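Local coordinates for protein dihydrodipicolinate synthase (Bacillus anthracis, PDB 1XKY) that probably condenses pyruvate with aspartate semialdehyde, the first committed step of the lysine branch of amino-acid biosynthesis, at residues Ser215-Val220 with Asp252-Ala257; Val263-Gln268 with Val290-Val295; Asn91-Ser96 with Lys131-Ser136; Ala86-Asn91 with Lys101-Val106. All coordinates share one frame; numbering follows the deposited sequence.

Contact 1: Ser215-Val220 with Asp252-Ala257; sequences SVASHV and DSLFMA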
loop_
_atom_site.group_PDB
_atom_site.type_symbol
_atom_site.label_atom_id
_atom_site.label_comp_id
_atom_site.label_asym_id
_atom_site.label_seq_id
_atom_site.Cartn_x
_atom_site.Cartn_y
_atom_site.Cartn_z
ATOM N N SER A 215 -14.315 -19.898 8.129
ATOM C CA SER A 215 -15.244 -19.312 7.170
ATOM C C SER A 215 -16.218 -18.343 7.830
ATOM O O SER A 215 -16.609 -18.527 8.960
ATOM C CB SER A 215 -16.028 -20.398 6.423
ATOM O OG SER A 215 -16.958 -19.873 5.517
ATOM N N VAL A 216 -16.607 -17.329 7.078
ATOM C CA VAL A 216 -17.782 -16.542 7.371
ATOM C C VAL A 216 -18.977 -16.910 6.484
ATOM O O VAL A 216 -20.089 -17.013 6.954
ATOM C CB VAL A 216 -17.459 -15.038 7.279
ATOM C CG1 VAL A 216 -18.693 -14.203 7.308
ATOM C CG2 VAL A 216 -16.503 -14.643 8.384
ATOM N N ALA A 217 -18.710 -17.110 5.203
ATOM C CA ALA A 217 -19.743 -17.474 4.213
ATOM C C ALA A 217 -20.491 -18.769 4.517
ATOM O O ALA A 217 -21.631 -18.947 4.088
ATOM C CB ALA A 217 -19.130 -17.556 2.823
ATOM N N SER A 218 -19.836 -19.672 5.239
ATOM C CA SER A 218 -20.445 -20.919 5.693
ATOM C C SER A 218 -21.736 -20.723 6.501
ATOM O O SER A 218 -22.515 -21.654 6.630
ATOM C CB SER A 218 -19.437 -21.692 6.541
ATOM O OG SER A 218 -19.049 -20.902 7.644
ATOM N N HIS A 219 -21.948 -19.530 7.063
ATOM C CA HIS A 219 -23.237 -19.187 7.676
ATOM C C HIS A 219 -24.413 -19.274 6.691
ATOM O O HIS A 219 -25.534 -19.540 7.110
ATOM C CB HIS A 219 -23.228 -17.770 8.255
ATOM C CG HIS A 219 -22.405 -17.608 9.495
ATOM N ND1 HIS A 219 -22.929 -17.775 10.757
ATOM C CD2 HIS A 219 -21.117 -17.221 9.671
ATOM C CE1 HIS A 219 -21.991 -17.533 11.656
ATOM N NE2 HIS A 219 -20.884 -17.192 11.023
ATOM N N VAL A 220 -24.164 -19.011 5.406
ATOM C CA VAL A 220 -25.226 -18.992 4.399
ATOM C C VAL A 220 -25.060 -19.988 3.248
ATOM O O VAL A 220 -26.057 -20.408 2.664
ATOM C CB VAL A 220 -25.458 -17.568 3.809
ATOM C CG1 VAL A 220 -26.045 -16.650 4.877
ATOM C CG2 VAL A 220 -24.168 -16.978 3.214
ATOM N N ASP A 252 -17.792 -11.570 -1.061
ATOM C CA ASP A 252 -17.619 -10.137 -1.311
ATOM C C ASP A 252 -18.802 -9.314 -0.778
ATOM O O ASP A 252 -18.605 -8.252 -0.184
ATOM C CB ASP A 252 -17.412 -9.861 -2.807
ATOM C CG ASP A 252 -16.025 -10.247 -3.293
ATOM O OD1 ASP A 252 -15.136 -10.540 -2.454
ATOM O OD2 ASP A 252 -15.820 -10.255 -4.528
ATOM N N SER A 253 -20.018 -9.823 -0.973
ATOM C CA SER A 253 -21.232 -9.104 -0.576
ATOM C C SER A 253 -21.376 -9.005 0.946
ATOM O O SER A 253 -22.050 -8.104 1.452
ATOM C CB SER A 253 -22.475 -9.758 -1.189
ATOM O OG SER A 253 -22.875 -10.909 -0.468
ATOM N N LEU A 254 -20.732 -9.936 1.655
ATOM C CA LEU A 254 -20.749 -10.006 3.125
ATOM C C LEU A 254 -19.724 -9.073 3.800
ATOM O O LEU A 254 -19.712 -8.934 5.030
ATOM C CB LEU A 254 -20.498 -11.456 3.564
ATOM C CG LEU A 254 -21.644 -12.419 3.927
ATOM C CD1 LEU A 254 -23.023 -11.987 3.490
ATOM C CD2 LEU A 254 -21.301 -13.834 3.446
ATOM N N PHE A 255 -18.867 -8.440 3.001
ATOM C CA PHE A 255 -17.864 -7.512 3.517
ATOM C C PHE A 255 -17.942 -6.113 2.893
ATOM O O PHE A 255 -16.978 -5.345 2.984
ATOM C CB PHE A 255 -16.465 -8.110 3.323
ATOM C CG PHE A 255 -16.186 -9.301 4.200
ATOM C CD1 PHE A 255 -15.597 -9.137 5.447
ATOM C CD2 PHE A 255 -16.498 -10.585 3.772
ATOM C CE1 PHE A 255 -15.333 -10.235 6.264
ATOM C CE2 PHE A 255 -16.241 -11.697 4.578
ATOM C CZ PHE A 255 -15.653 -11.519 5.831
ATOM N N MET A 256 -19.077 -5.771 2.279
ATOM C CA MET A 256 -19.273 -4.418 1.733
ATOM C C MET A 256 -19.554 -3.393 2.834
ATOM O O MET A 256 -19.321 -2.200 2.649
ATOM C CB MET A 256 -20.403 -4.389 0.701
ATOM C CG MET A 256 -20.119 -5.161 -0.582
ATOM S SD MET A 256 -18.526 -4.768 -1.309
ATOM C CE MET A 256 -18.786 -3.070 -1.826
ATOM N N ALA A 257 -20.095 -3.861 3.954
ATOM C CA ALA A 257 -20.160 -3.091 5.182
ATOM C C ALA A 257 -19.344 -3.862 6.218
ATOM O O ALA A 257 -19.004 -5.031 5.991
ATOM C CB ALA A 257 -21.612 -2.916 5.634
#
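A methyl of L254 and the ring tip of F255 reach across to segment 215-220, and the contact rests wholly on apolar touching. CD2 of L254 comes down on the backbone of A217, 4.0 Å from its CA, and the same methyl lies 4.3 Å from V220 CG2, so one methyl touches both residues. The side chains of F255 and V216 approach each other from opposite directions: F255 CZ stops 4.1 Å from V216 CG2, and the methyl meets the ring obliquely. That methyl stands anti to the carbonyl carbon of V216 (CG1 has chi1 169°), and F255 is an exposed residue.

Behind this first shell, polar bonds fix the turn that follows S215. S215 OG caps it by accepting from S218 N at 2.9 Å, with an N-H...O angle of 154°. D199 then grips the same region from outside, one carboxylate oxygen bonded to S215 OG and the other to the amides of V216 and A217.

In the closed eight-stranded barrel, 215-220 carries the chain out of the last strand, 212-215, into helix 218-234. L254 and F255 lie at the C-terminal end of helix 237-253, whose L247 and T251 also touch A217, and V220 also touches A266 of helix 261-269.

Contact 2: Val263-Gln268 with Val290-Val295; sequences VKTALQ and VTLQSV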
loop_
_atom_site.group_PDB
_atom_site.type_symbol
_atom_site.label_atom_id
_atom_site.label_comp_id
_atom_site.label_asym_id
_atom_site.label_seq_id
_atom_site.Cartn_x
_atom_site.Cartn_y
_atom_site.Cartn_z
ATOM N N VAL A 263 -23.430 -10.498 7.383
ATOM C CA VAL A 263 -23.749 -11.918 7.565
ATOM C C VAL A 263 -24.897 -12.134 8.560
ATOM O O VAL A 263 -25.771 -12.973 8.318
ATOM C CB VAL A 263 -22.486 -12.792 7.889
ATOM C CG1 VAL A 263 -21.966 -12.556 9.289
ATOM C CG2 VAL A 263 -22.800 -14.278 7.665
ATOM N N LYS A 264 -24.928 -11.347 9.639
ATOM C CA LYS A 264 -26.074 -11.343 10.554
ATOM C C LYS A 264 -27.382 -10.992 9.851
ATOM O O LYS A 264 -28.404 -11.613 10.100
ATOM C CB LYS A 264 -25.867 -10.363 11.715
ATOM C CG LYS A 264 -24.897 -10.843 12.760
ATOM C CD LYS A 264 -25.071 -10.076 14.061
ATOM C CE LYS A 264 -24.480 -10.830 15.221
ATOM N NZ LYS A 264 -24.534 -10.046 16.486
ATOM N N THR A 265 -27.332 -9.988 8.981
ATOM C CA THR A 265 -28.504 -9.549 8.236
ATOM C C THR A 265 -28.931 -10.616 7.228
ATOM O O THR A 265 -30.110 -10.891 7.101
ATOM C CB THR A 265 -28.235 -8.201 7.521
ATOM O OG1 THR A 265 -27.633 -7.282 8.446
ATOM C CG2 THR A 265 -29.521 -7.607 6.961
ATOM N N ALA A 266 -27.966 -11.221 6.536
ATOM C CA ALA A 266 -28.228 -12.335 5.606
ATOM C C ALA A 266 -28.860 -13.555 6.306
ATOM O O ALA A 266 -29.763 -14.204 5.761
ATOM C CB ALA A 266 -26.942 -12.735 4.884
ATOM N N LEU A 267 -28.398 -13.844 7.520
ATOM C CA LEU A 267 -28.994 -14.890 8.347
ATOM C C LEU A 267 -30.466 -14.583 8.654
ATOM O O LEU A 267 -31.331 -15.452 8.524
ATOM C CB LEU A 267 -28.192 -15.068 9.643
ATOM C CG LEU A 267 -26.959 -15.972 9.517
ATOM C CD1 LEU A 267 -26.020 -15.809 10.700
ATOM C CD2 LEU A 267 -27.399 -17.429 9.364
ATOM N N GLN A 268 -30.741 -13.344 9.058
ATOM C CA GLN A 268 -32.115 -12.883 9.256
ATOM C C GLN A 268 -32.947 -13.038 7.975
ATOM O O GLN A 268 -34.090 -13.483 8.035
ATOM C CB GLN A 268 -32.119 -11.434 9.766
ATOM C CG GLN A 268 -33.491 -10.775 9.868
ATOM C CD GLN A 268 -33.798 -9.876 8.679
ATOM O OE1 GLN A 268 -33.039 -8.942 8.373
ATOM N NE2 GLN A 268 -34.913 -10.147 8.003
ATOM N N VAL A 290 -30.813 -3.727 0.735
ATOM C CA VAL A 290 -31.270 -4.015 -0.631
ATOM C C VAL A 290 -30.134 -4.576 -1.509
ATOM O O VAL A 290 -30.331 -5.525 -2.269
ATOM C CB VAL A 290 -31.891 -2.744 -1.287
ATOM C CG1 VAL A 290 -32.113 -2.940 -2.784
ATOM C CG2 VAL A 290 -33.211 -2.383 -0.612
ATOM N N THR A 291 -28.947 -3.996 -1.395
ATOM C CA THR A 291 -27.779 -4.491 -2.128
ATOM C C THR A 291 -27.423 -5.942 -1.747
ATOM O O THR A 291 -27.190 -6.786 -2.617
ATOM C CB THR A 291 -26.564 -3.556 -1.910
ATOM O OG1 THR A 291 -26.892 -2.238 -2.379
ATOM C CG2 THR A 291 -25.330 -4.058 -2.654
ATOM N N LEU A 292 -27.384 -6.217 -0.447
ATOM C CA LEU A 292 -27.112 -7.564 0.057
ATOM C C LEU A 292 -28.205 -8.539 -0.377
ATOM O O LEU A 292 -27.914 -9.659 -0.786
ATOM C CB LEU A 292 -26.998 -7.548 1.583
ATOM C CG LEU A 292 -26.877 -8.893 2.310
ATOM C CD1 LEU A 292 -25.644 -9.656 1.827
ATOM C CD2 LEU A 292 -26.822 -8.662 3.813
ATOM N N GLN A 293 -29.458 -8.097 -0.279
ATOM C CA GLN A 293 -30.611 -8.928 -0.624
ATOM C C GLN A 293 -30.532 -9.420 -2.068
ATOM O O GLN A 293 -30.853 -10.568 -2.359
ATOM C CB GLN A 293 -31.912 -8.142 -0.423
ATOM C CG GLN A 293 -33.180 -8.978 -0.531
ATOM C CD GLN A 293 -34.436 -8.137 -0.378
ATOM O OE1 GLN A 293 -34.592 -7.094 -1.030
ATOM N NE2 GLN A 293 -35.339 -8.584 0.484
ATOM N N SER A 294 -30.086 -8.547 -2.964
ATOM C CA SER A 294 -30.028 -8.890 -4.377
ATOM C C SER A 294 -28.956 -9.943 -4.659
ATOM O O SER A 294 -29.138 -10.774 -5.542
ATOM C CB SER A 294 -29.845 -7.639 -5.235
ATOM O OG SER A 294 -31.088 -6.949 -5.339
ATOM N N VAL A 295 -27.867 -9.939 -3.894
ATOM C CA VAL A 295 -26.853 -10.988 -4.035
ATOM C C VAL A 295 -27.368 -12.300 -3.425
ATOM O O VAL A 295 -27.299 -13.354 -4.059
ATOM C CB VAL A 295 -25.488 -10.598 -3.410
ATOM C CG1 VAL A 295 -24.457 -11.707 -3.646
ATOM C CG2 VAL A 295 -24.986 -9.286 -3.995
#
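On 290-295 L292 alone makes the contact, and it does so with one methyl. CD2 lies 3.9 Å from the backbone N of A266 and 4.0 Å from CB of T265, which places it over the step between two consecutive residues of the facing helix. A266 adds its own CB, 4.2 Å from the same CD2. The leucine reaches this place with CG anti to its backbone N (chi1 173°), extending the side chain from the nearest point of the two backbones, where the CA atoms of A266 and L292 are 7.4 Å apart.

These helices, 261-269 and 286-297, belong to the C-terminal helical part that follows the eight-stranded TIM barrel, and here they pack on each other without a hydrogen bond across. On the inner side the packing continues: A266 touches V220 of helix 218-234, and L292 touches S253 of helix 237-253. T265 is partly exposed; its hydroxyl turns back to its own helix and bonds to the carbonyl of T261, while CB meets the leucine. The outer side of helix 286-297 is different in character, for V290, T291 and S294 are exposed and lie against a crystal neighbour.

Contact 3: Asn91-Ser96 with Lys131-Ser136; sequences NNTHAS and KAIAES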
loop_
_atom_site.group_PDB
_atom_site.type_symbol
_atom_site.label_atom_id
_atom_site.label_comp_id
_atom_site.label_asym_id
_atom_site.label_seq_id
_atom_site.Cartn_x
_atom_site.Cartn_y
_atom_site.Cartn_z
ATOM N N ASN A 91 -4.630 -8.254 22.647
ATOM C CA ASN A 91 -3.340 -7.574 22.530
ATOM C C ASN A 91 -2.633 -7.342 23.878
ATOM O O ASN A 91 -1.644 -6.600 23.955
ATOM C CB ASN A 91 -3.498 -6.261 21.744
ATOM C CG ASN A 91 -4.338 -5.211 22.468
ATOM O OD1 ASN A 91 -4.468 -4.080 21.981
ATOM N ND2 ASN A 91 -4.905 -5.563 23.621
ATOM N N ASN A 92 -3.157 -7.989 24.921
ATOM C CA ASN A 92 -2.636 -7.944 26.286
ATOM C C ASN A 92 -2.339 -9.387 26.704
ATOM O O ASN A 92 -3.255 -10.207 26.850
ATOM C CB ASN A 92 -3.686 -7.299 27.206
ATOM C CG ASN A 92 -3.296 -7.308 28.691
ATOM O OD1 ASN A 92 -2.531 -8.145 29.148
ATOM N ND2 ASN A 92 -3.870 -6.385 29.452
ATOM N N THR A 93 -1.062 -9.703 26.893
ATOM C CA THR A 93 -0.649 -11.095 27.151
ATOM C C THR A 93 -1.205 -11.644 28.476
ATOM O O THR A 93 -1.739 -12.761 28.527
ATOM C CB THR A 93 0.900 -11.239 27.123
ATOM O OG1 THR A 93 1.421 -10.645 25.922
ATOM C CG2 THR A 93 1.307 -12.700 27.165
ATOM N N HIS A 94 -1.101 -10.840 29.535
ATOM C CA HIS A 94 -1.609 -11.228 30.854
ATOM C C HIS A 94 -3.116 -11.522 30.805
ATOM O O HIS A 94 -3.570 -12.558 31.298
ATOM C CB HIS A 94 -1.309 -10.129 31.881
ATOM C CG HIS A 94 -1.687 -10.493 33.282
ATOM N ND1 HIS A 94 -0.864 -11.228 34.109
ATOM C CD2 HIS A 94 -2.803 -10.231 34.000
ATOM C CE1 HIS A 94 -1.457 -11.400 35.276
ATOM N NE2 HIS A 94 -2.637 -10.809 35.234
ATOM N N ALA A 95 -3.879 -10.618 30.197
ATOM C CA ALA A 95 -5.323 -10.805 30.067
ATOM C C ALA A 95 -5.643 -12.039 29.221
ATOM O O ALA A 95 -6.591 -12.760 29.520
ATOM C CB ALA A 95 -5.982 -9.562 29.477
ATOM N N SER A 96 -4.836 -12.282 28.190
ATOM C CA SER A 96 -5.035 -13.426 27.296
ATOM C C SER A 96 -4.844 -14.756 28.028
ATOM O O SER A 96 -5.603 -15.702 27.803
ATOM C CB SER A 96 -4.109 -13.339 26.075
ATOM O OG SER A 96 -4.385 -12.192 25.288
ATOM N N LYS A 131 3.823 -17.932 22.882
ATOM C CA LYS A 131 4.483 -18.947 23.708
ATOM C C LYS A 131 3.957 -18.949 25.143
ATOM O O LYS A 131 3.642 -20.010 25.688
ATOM C CB LYS A 131 6.006 -18.735 23.693
ATOM C CG LYS A 131 6.800 -19.733 24.541
ATOM C CD LYS A 131 8.281 -19.608 24.259
ATOM C CE LYS A 131 9.093 -20.626 25.036
ATOM N NZ LYS A 131 9.191 -20.253 26.464
ATOM N N ALA A 132 3.857 -17.766 25.745
ATOM C CA ALA A 132 3.375 -17.632 27.122
ATOM C C ALA A 132 1.916 -18.070 27.302
ATOM O O ALA A 132 1.572 -18.697 28.305
ATOM C CB ALA A 132 3.548 -16.196 27.607
ATOM N N ILE A 133 1.056 -17.725 26.344
ATOM C CA ILE A 133 -0.357 -18.110 26.417
ATOM C C ILE A 133 -0.475 -19.621 26.242
ATOM O O ILE A 133 -1.147 -20.286 27.029
ATOM C CB ILE A 133 -1.237 -17.367 25.375
ATOM C CG1 ILE A 133 -1.151 -15.854 25.572
ATOM C CG2 ILE A 133 -2.717 -17.831 25.466
ATOM C CD1 ILE A 133 -1.502 -15.069 24.324
ATOM N N ALA A 134 0.210 -20.157 25.234
ATOM C CA ALA A 134 0.190 -21.599 24.954
ATOM C C ALA A 134 0.660 -22.424 26.161
ATOM O O ALA A 134 0.065 -23.452 26.483
ATOM C CB ALA A 134 1.044 -21.911 23.732
ATOM N N GLU A 135 1.728 -21.958 26.812
ATOM C CA GLU A 135 2.267 -22.587 28.032
ATOM C C GLU A 135 1.272 -22.650 29.187
ATOM O O GLU A 135 1.392 -23.491 30.072
ATOM C CB GLU A 135 3.504 -21.830 28.517
ATOM C CG GLU A 135 4.771 -22.255 27.832
ATOM C CD GLU A 135 5.982 -21.427 28.212
ATOM O OE1 GLU A 135 5.828 -20.397 28.912
ATOM O OE2 GLU A 135 7.098 -21.812 27.792
ATOM N N SER A 136 0.311 -21.735 29.181
ATOM C CA SER A 136 -0.635 -21.589 30.265
ATOM C C SER A 136 -1.810 -22.562 30.159
ATOM O O SER A 136 -2.612 -22.655 31.077
ATOM C CB SER A 136 -1.145 -20.141 30.298
ATOM O OG SER A 136 -2.171 -19.937 29.348
#
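S96 and I133 are the nearest CA pair between segments 91-96 and 131-136, 6.7 Å apart. Segment 91-96 opens helix 93-105 and segment 131-136 lies at the C-terminal end of helix 123-135; both belong to the outer layer of helices round the TIM barrel, and the first turn of one packs here against the end of the other. N92 is the N-cap: its OD1 accepts from A95 N in a nearly straight bond of 3.0 Å (177° at the hydrogen), although the donor stands well above the amide plane.

Between the helices the touching is by carbon. I133 turns CG1 anti to its carbonyl carbon (chi1 -59°), bringing CD1 to 3.6 Å from S96 CB, with CG1 alongside that same carbon. The hydroxyl of S96 turns back instead, S96 OG donating to N92 O at 2.8 Å from above the carbonyl plane; that oxygen also takes S96 N. One turn earlier, T93 CG2 meets CB of A132 at 4.2 Å and also approaches CG1 of I133, so the isoleucine lies against both T93 and S96. The threonine divides its two branches, since OG1 bonds to H129 while the methyl faces the neighbouring helix.

The start of helix 93-105 also meets the second subunit, where N92 packs on T61 and T93 on L279 of that chain. S136 folds back on I133, whose carbonyl oxygen takes both the amide and the hydroxyl of the serine. The hydroxyl bond is short and lies in the carbonyl plane on a lone pair, S136 OG standing 2.6 Å from I133 O.

Contact 4: Ala86-Asn91 with Lys101-Val106; sequences AGTGSN and KKATEV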
loop_
_atom_site.group_PDB
_atom_site.type_symbol
_atom_site.label_atom_id
_atom_site.label_comp_id
_atom_site.label_asym_id
_atom_site.label_seq_id
_atom_site.Cartn_x
_atom_site.Cartn_y
_atom_site.Cartn_z
ATOM N N ALA A 86 -12.317 -21.293 21.243
ATOM C CA ALA A 86 -12.633 -20.003 21.865
ATOM C C ALA A 86 -11.609 -18.921 21.507
ATOM O O ALA A 86 -10.407 -19.151 21.569
ATOM C CB ALA A 86 -12.709 -20.155 23.367
ATOM N N GLY A 87 -12.096 -17.736 21.162
ATOM C CA GLY A 87 -11.229 -16.627 20.769
ATOM C C GLY A 87 -10.704 -15.873 21.976
ATOM O O GLY A 87 -11.193 -14.789 22.298
ATOM N N THR A 88 -9.682 -16.426 22.625
ATOM C CA THR A 88 -9.249 -15.919 23.931
ATOM C C THR A 88 -8.100 -14.900 23.865
ATOM O O THR A 88 -7.846 -14.177 24.841
ATOM C CB THR A 88 -8.841 -17.071 24.863
ATOM O OG1 THR A 88 -7.757 -17.798 24.282
ATOM C CG2 THR A 88 -10.007 -18.006 25.116
ATOM N N GLY A 89 -7.423 -14.835 22.720
ATOM C CA GLY A 89 -6.286 -13.938 22.550
ATOM C C GLY A 89 -6.671 -12.489 22.307
ATOM O O GLY A 89 -7.528 -12.197 21.474
ATOM N N SER A 90 -6.045 -11.585 23.059
ATOM C CA SER A 90 -6.161 -10.147 22.826
ATOM C C SER A 90 -4.756 -9.575 22.576
ATOM O O SER A 90 -3.811 -10.324 22.310
ATOM C CB SER A 90 -6.872 -9.464 24.008
ATOM O OG SER A 90 -6.138 -9.556 25.218
ATOM N N ASN A 91 -4.630 -8.254 22.647
ATOM C CA ASN A 91 -3.340 -7.574 22.530
ATOM C C ASN A 91 -2.633 -7.342 23.878
ATOM O O ASN A 91 -1.644 -6.600 23.955
ATOM C CB ASN A 91 -3.498 -6.261 21.744
ATOM C CG ASN A 91 -4.338 -5.211 22.468
ATOM O OD1 ASN A 91 -4.468 -4.080 21.981
ATOM N ND2 ASN A 91 -4.905 -5.563 23.621
ATOM N N LYS A 101 -7.404 -19.495 30.522
ATOM C CA LYS A 101 -7.697 -20.352 31.682
ATOM C C LYS A 101 -9.192 -20.527 31.854
ATOM O O LYS A 101 -9.670 -21.634 32.031
ATOM C CB LYS A 101 -7.144 -19.765 32.988
ATOM C CG LYS A 101 -5.651 -19.467 33.017
ATOM C CD LYS A 101 -4.803 -20.658 33.404
ATOM C CE LYS A 101 -3.325 -20.288 33.466
ATOM N NZ LYS A 101 -3.043 -19.222 34.468
ATOM N N LYS A 102 -9.922 -19.415 31.820
ATOM C CA LYS A 102 -11.367 -19.441 31.981
ATOM C C LYS A 102 -12.062 -20.269 30.896
ATOM O O LYS A 102 -12.941 -21.075 31.200
ATOM C CB LYS A 102 -11.929 -18.019 32.040
ATOM C CG LYS A 102 -11.646 -17.313 33.361
ATOM C CD LYS A 102 -11.669 -15.811 33.210
ATOM C CE LYS A 102 -11.874 -15.103 34.534
ATOM N NZ LYS A 102 -10.977 -15.646 35.597
ATOM N N ALA A 103 -11.662 -20.086 29.641
ATOM C CA ALA A 103 -12.176 -20.917 28.547
ATOM C C ALA A 103 -11.857 -22.401 28.771
ATOM O O ALA A 103 -12.713 -23.261 28.565
ATOM C CB ALA A 103 -11.626 -20.454 27.209
ATOM N N THR A 104 -10.632 -22.695 29.206
ATOM C CA THR A 104 -10.229 -24.077 29.461
ATOM C C THR A 104 -11.129 -24.703 30.536
ATOM O O THR A 104 -11.557 -25.855 30.408
ATOM C CB THR A 104 -8.747 -24.160 29.902
ATOM O OG1 THR A 104 -7.906 -23.678 28.852
ATOM C CG2 THR A 104 -8.341 -25.592 30.249
ATOM N N GLU A 105 -11.423 -23.923 31.576
ATOM C CA GLU A 105 -12.260 -24.365 32.688
ATOM C C GLU A 105 -13.699 -24.714 32.307
ATOM O O GLU A 105 -14.313 -25.559 32.957
ATOM C CB GLU A 105 -12.293 -23.298 33.781
ATOM C CG GLU A 105 -11.007 -23.143 34.564
ATOM C CD GLU A 105 -10.996 -21.872 35.414
ATOM O OE1 GLU A 105 -12.009 -21.135 35.414
ATOM O OE2 GLU A 105 -9.977 -21.611 36.087
ATOM N N VAL A 106 -14.249 -24.065 31.281
ATOM C CA VAL A 106 -15.616 -24.381 30.833
ATOM C C VAL A 106 -15.686 -25.392 29.688
ATOM O O VAL A 106 -16.756 -25.597 29.117
ATOM C CB VAL A 106 -16.446 -23.108 30.478
ATOM C CG1 VAL A 106 -16.454 -22.140 31.644
ATOM C CG2 VAL A 106 -15.942 -22.435 29.197
#
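A103 meets A86 and T88 with a single methyl group, for its CB points toward the strand end. Segment 101-106 begins with K101, an exposed residue whose CB points away from 86-91. K102 follows, and its end also leads away from 86-91, although the side chain touches V68 of helix 64-78. Next comes A103 itself. Its CB lies 3.6 Å from T88 CG2 and 4.0 Å from A86 CB, so it sits against two residues that straddle G87.

This is the interior face of a beta-alpha-beta unit of the TIM barrel, in which strand 84-87 leads through helix 93-105 to strand 110-114. The small side chains permit a close approach of helix and strand, A86 CA to A103 CA being 6.8 Å. An inverse gamma turn is centred on G87. Beyond it, T88 places CG2 anti to its carbonyl carbon (OG1 chi1 60°), which directs the methyl at A103 while the hydroxyl bonds to T100 of the same helix.

T104, the next residue, faces another way and bonds through OG1 to T137 and to the carbonyl of T100. After E105, V106 is the first residue to depart from helical backbone angles, and its side chain rests on R72 of helix 64-78.

From the N terminus, the chain first reaches 86-91, and contact 4 closes the short loop to 101-106, tying strand 84-87 to helix 93-105. Contact 3 opens at 91-96, before contact 4 has closed, and shuts only at 131-136, joining barrel helices 93-105 and 123-135, so the two cross; they share N91, and S90 N probably donates to S96 OG. Contact 1 follows in series, returning at 252-257 after two helices, and contact 2 then joins helix 261-269 to helix 286-297. Contacts 1 and 2 touch, H219 meeting V263, and tie the barrel's end to the C-terminal helices. The two pairs lie on opposite sides of the chain's centre, contacts 2 and 3 about 37 Å apart between centres.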